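Local coordinates for SIRV1 hypothetical protein ORF119 (Sulfolobus islandicus rudivirus 1 variant xx, PDB 2X3G) that is of unknown function but forms a two-chain assembly in which its antiparallel sheet continues into the second subunit, at residues V50-K54 against Y65-V69. Numbering follows the deposited sequence.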
ATOM      1  N   VAL A  50       0.735   5.958 -18.256  1.00 16.52           N
ATOM      2  CA  VAL A  50      -0.276   6.134 -17.218  1.00 16.62           C
ATOM      3  C   VAL A  50       0.187   5.381 -15.992  1.00 16.90           C
ATOM      4  O   VAL A  50       0.540   4.202 -16.078  1.00 17.68           O
ATOM      5  CB  VAL A  50      -1.646   5.629 -17.640  1.00 17.62           C
ATOM      6  CG1 VAL A  50      -2.665   5.804 -16.500  1.00 17.31           C
ATOM      7  CG2 VAL A  50      -2.140   6.366 -18.894  1.00 17.08           C
ATOM      8  N   PHE A  51       0.252   6.104 -14.877  1.00 16.71           N
ATOM      9  CA  PHE A  51       0.620   5.553 -13.585  1.00 17.42           C
ATOM     10  C   PHE A  51      -0.631   5.631 -12.724  1.00 17.54           C
ATOM     11  O   PHE A  51      -1.267   6.671 -12.685  1.00 16.42           O
ATOM     12  CB  PHE A  51       1.749   6.378 -12.985  1.00 17.87           C
ATOM     13  CG  PHE A  51       2.261   5.860 -11.684  1.00 18.35           C
ATOM     14  CD1 PHE A  51       2.709   4.548 -11.568  1.00 20.37           C
ATOM     15  CD2 PHE A  51       2.363   6.691 -10.586  1.00 20.10           C
ATOM     16  CE1 PHE A  51       3.185   4.071 -10.368  1.00 21.67           C
ATOM     17  CE2 PHE A  51       2.859   6.226  -9.386  1.00 18.68           C
ATOM     18  CZ  PHE A  51       3.266   4.910  -9.271  1.00 22.55           C
ATOM     19  N   SER A  52      -0.996   4.525 -12.084  1.00 17.75           N
ATOM     20  CA  SER A  52      -2.265   4.449 -11.377  1.00 18.67           C
ATOM     21  C   SER A  52      -2.097   3.797 -10.029  1.00 19.64           C
ATOM     22  O   SER A  52      -1.265   2.901  -9.864  1.00 19.79           O
ATOM     23  CB  SER A  52      -3.295   3.669 -12.205  1.00 18.57           C
ATOM     24  OG  SER A  52      -2.993   2.273 -12.266  1.00 20.79           O
ATOM     25  N   ILE A  53      -2.904   4.273  -9.074  1.00 20.43           N
ATOM     26  CA  ILE A  53      -2.950   3.752  -7.714  1.00 22.04           C
ATOM     27  C   ILE A  53      -4.413   3.600  -7.320  1.00 22.77           C
ATOM     28  O   ILE A  53      -5.200   4.523  -7.516  1.00 21.47           O
ATOM     29  CB  ILE A  53      -2.300   4.743  -6.713  1.00 21.75           C
ATOM     30  CG1 ILE A  53      -0.877   5.105  -7.141  1.00 22.80           C
ATOM     31  CG2 ILE A  53      -2.304   4.159  -5.301  1.00 24.27           C
ATOM     32  CD1 ILE A  53       0.069   3.959  -7.056  1.00 24.05           C
ATOM     33  N   LYS A  54      -4.785   2.433  -6.803  1.00 24.85           N
ATOM     34  CA  LYS A  54      -6.069   2.261  -6.115  1.00 26.89           C
ATOM     35  C   LYS A  54      -5.767   2.205  -4.623  1.00 28.53           C
ATOM     36  O   LYS A  54      -4.977   1.358  -4.182  1.00 28.37           O
ATOM     37  CB  LYS A  54      -6.785   0.978  -6.569  1.00 27.94           C
ATOM     38  CG  LYS A  54      -8.022   0.589  -5.744  1.00 29.78           C
ATOM     39  CD  LYS A  54      -8.459  -0.848  -6.033  1.00 32.35           C
ATOM     40  CE  LYS A  54      -9.671  -1.274  -5.221  1.00 35.76           C
ATOM     41  NZ  LYS A  54      -9.352  -2.267  -4.148  1.00 39.61           N
ATOM     42  N   TYR A  65      -8.989   6.550  -6.367  1.00 23.17           N
ATOM     43  CA  TYR A  65      -7.965   6.314  -7.387  1.00 22.53           C
ATOM     44  C   TYR A  65      -7.123   7.567  -7.577  1.00 20.37           C
ATOM     45  O   TYR A  65      -7.642   8.667  -7.539  1.00 18.27           O
ATOM     46  CB  TYR A  65      -8.580   6.005  -8.757  1.00 22.95           C
ATOM     47  CG  TYR A  65      -9.621   4.906  -8.853  1.00 25.28           C
ATOM     48  CD1 TYR A  65     -10.657   5.011  -9.780  1.00 26.14           C
ATOM     49  CD2 TYR A  65      -9.560   3.763  -8.067  1.00 26.32           C
ATOM     50  CE1 TYR A  65     -11.610   4.027  -9.919  1.00 26.96           C
ATOM     51  CE2 TYR A  65     -10.499   2.768  -8.195  1.00 27.77           C
ATOM     52  CZ  TYR A  65     -11.530   2.906  -9.127  1.00 29.09           C
ATOM     53  OH  TYR A  65     -12.474   1.933  -9.278  1.00 30.98           O
ATOM     54  N   HIS A  66      -5.832   7.396  -7.805  1.00 19.29           N
ATOM     55  CA  HIS A  66      -4.966   8.497  -8.235  1.00 18.95           C
ATOM     56  C   HIS A  66      -4.293   8.054  -9.514  1.00 18.39           C
ATOM     57  O   HIS A  66      -3.838   6.923  -9.608  1.00 18.91           O
ATOM     58  CB  HIS A  66      -3.898   8.851  -7.194  1.00 19.16           C
ATOM     59  CG  HIS A  66      -4.442   9.289  -5.879  1.00 22.43           C
ATOM     60  ND1 HIS A  66      -5.112  10.482  -5.704  1.00 24.32           N
ATOM     61  CD2 HIS A  66      -4.410   8.694  -4.666  1.00 24.36           C
ATOM     62  CE1 HIS A  66      -5.470  10.598  -4.440  1.00 25.95           C
ATOM     63  NE2 HIS A  66      -5.063   9.523  -3.791  1.00 26.93           N
ATOM     64  N   ILE A  67      -4.229   8.952 -10.489  1.00 17.95           N
ATOM     65  CA  ILE A  67      -3.708   8.629 -11.789  1.00 18.15           C
ATOM     66  C   ILE A  67      -2.811   9.757 -12.276  1.00 17.70           C
ATOM     67  O   ILE A  67      -3.212  10.911 -12.229  1.00 17.54           O
ATOM     68  CB  ILE A  67      -4.859   8.410 -12.793  1.00 17.85           C
ATOM     69  CG1 ILE A  67      -5.801   7.299 -12.323  1.00 19.37           C
ATOM     70  CG2 ILE A  67      -4.334   8.030 -14.166  1.00 18.64           C
ATOM     71  CD1 ILE A  67      -6.852   6.932 -13.365  1.00 20.74           C
ATOM     72  N   LEU A  68      -1.597   9.418 -12.720  1.00 17.56           N
ATOM     73  CA  LEU A  68      -0.791  10.335 -13.532  1.00 16.33           C
ATOM     74  C   LEU A  68      -0.842   9.923 -14.985  1.00 15.81           C
ATOM     75  O   LEU A  68      -0.624   8.760 -15.326  1.00 16.34           O
ATOM     76  CB  LEU A  68       0.672  10.346 -13.118  1.00 16.56           C
ATOM     77  CG  LEU A  68       1.030  11.073 -11.858  1.00 16.89           C
ATOM     78  CD1 LEU A  68       2.528  10.861 -11.622  1.00 15.34           C
ATOM     79  CD2 LEU A  68       0.690  12.544 -11.959  1.00 14.78           C
ATOM     80  N   VAL A  69      -1.151  10.887 -15.830  1.00 14.78           N
ATOM     81  CA  VAL A  69      -1.174  10.685 -17.280  1.00 14.17           C
ATOM     82  C   VAL A  69      -0.077  11.596 -17.848  1.00 13.85           C
ATOM     83  O   VAL A  69      -0.092  12.801 -17.641  1.00 13.09           O
ATOM     84  CB  VAL A  69      -2.552  11.022 -17.876  1.00 14.71           C
ATOM     85  CG1 VAL A  69      -2.508  11.006 -19.419  1.00 14.04           C
ATOM     86  CG2 VAL A  69      -3.635  10.046 -17.358  1.00 15.47           C
TER
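Residues 50-54 and 65-69 run antiparallel as the two arms of a beta hairpin close to the centre of the chain, with Phe51 facing Leu68 and Ile53 facing His66 as hydrogen-bonded pairs. At the first, Phe51 N gives a bond to Leu68 O (2.8 Å, 167° at the hydrogen), and Leu68 N returns one to Phe51 O, also 2.8 Å. At the second, Ile53 N reaches His66 O at 2.9 Å, while His66 N bonds to Ile53 O at 3.0 Å. Each of the four carbonyls also receives a CA-H from the adjoining non-hydrogen-bonded pair, such as Ile67 CA at 3.3 Å from Phe51 O.

Side chains alternate between two faces. On that of Val50, Ser52, Lys54, Tyr65, Ile67 and Val69, the closest touch is diagonal: Val50 CG1 meets Ile67 CG2 at 3.6 Å, both methyls anti to their backbone nitrogens. Lys54 lays its CG near the plane of the Tyr65 ring, at the CE2 edge (4.1 Å), before its amine leads away. Helix 30-44 packs on this face; its Arg38 bonds to Ser52 OG and Val50 O, and the hydroxyls of Tyr65 and Thr30 are hydrogen-bonded. On the other face, Phe51 and Leu68 touch through their CB atoms, 4.1 Å apart, and Phe51 CG, anti to the backbone N (chi1 -177°), carries the ring away from 65-69, with Leu68 CD1 oblique to it. Met109 of helix 99-109 packs against Phe51, Ile53, His66 and Leu68.

Strand 64-71 continues the sheet to 15-22, whereas 49-55, outermost within its own chain, pairs antiparallel with a strand of the second subunit. In the four-stranded antiparallel sheet, ordered 49-55, 64-71, 15-22, 89-94, this hairpin is the central beta-beta unit of a beta-alpha-beta-beta-alpha-beta topology, consistent with a ferredoxin-like alpha+beta fold.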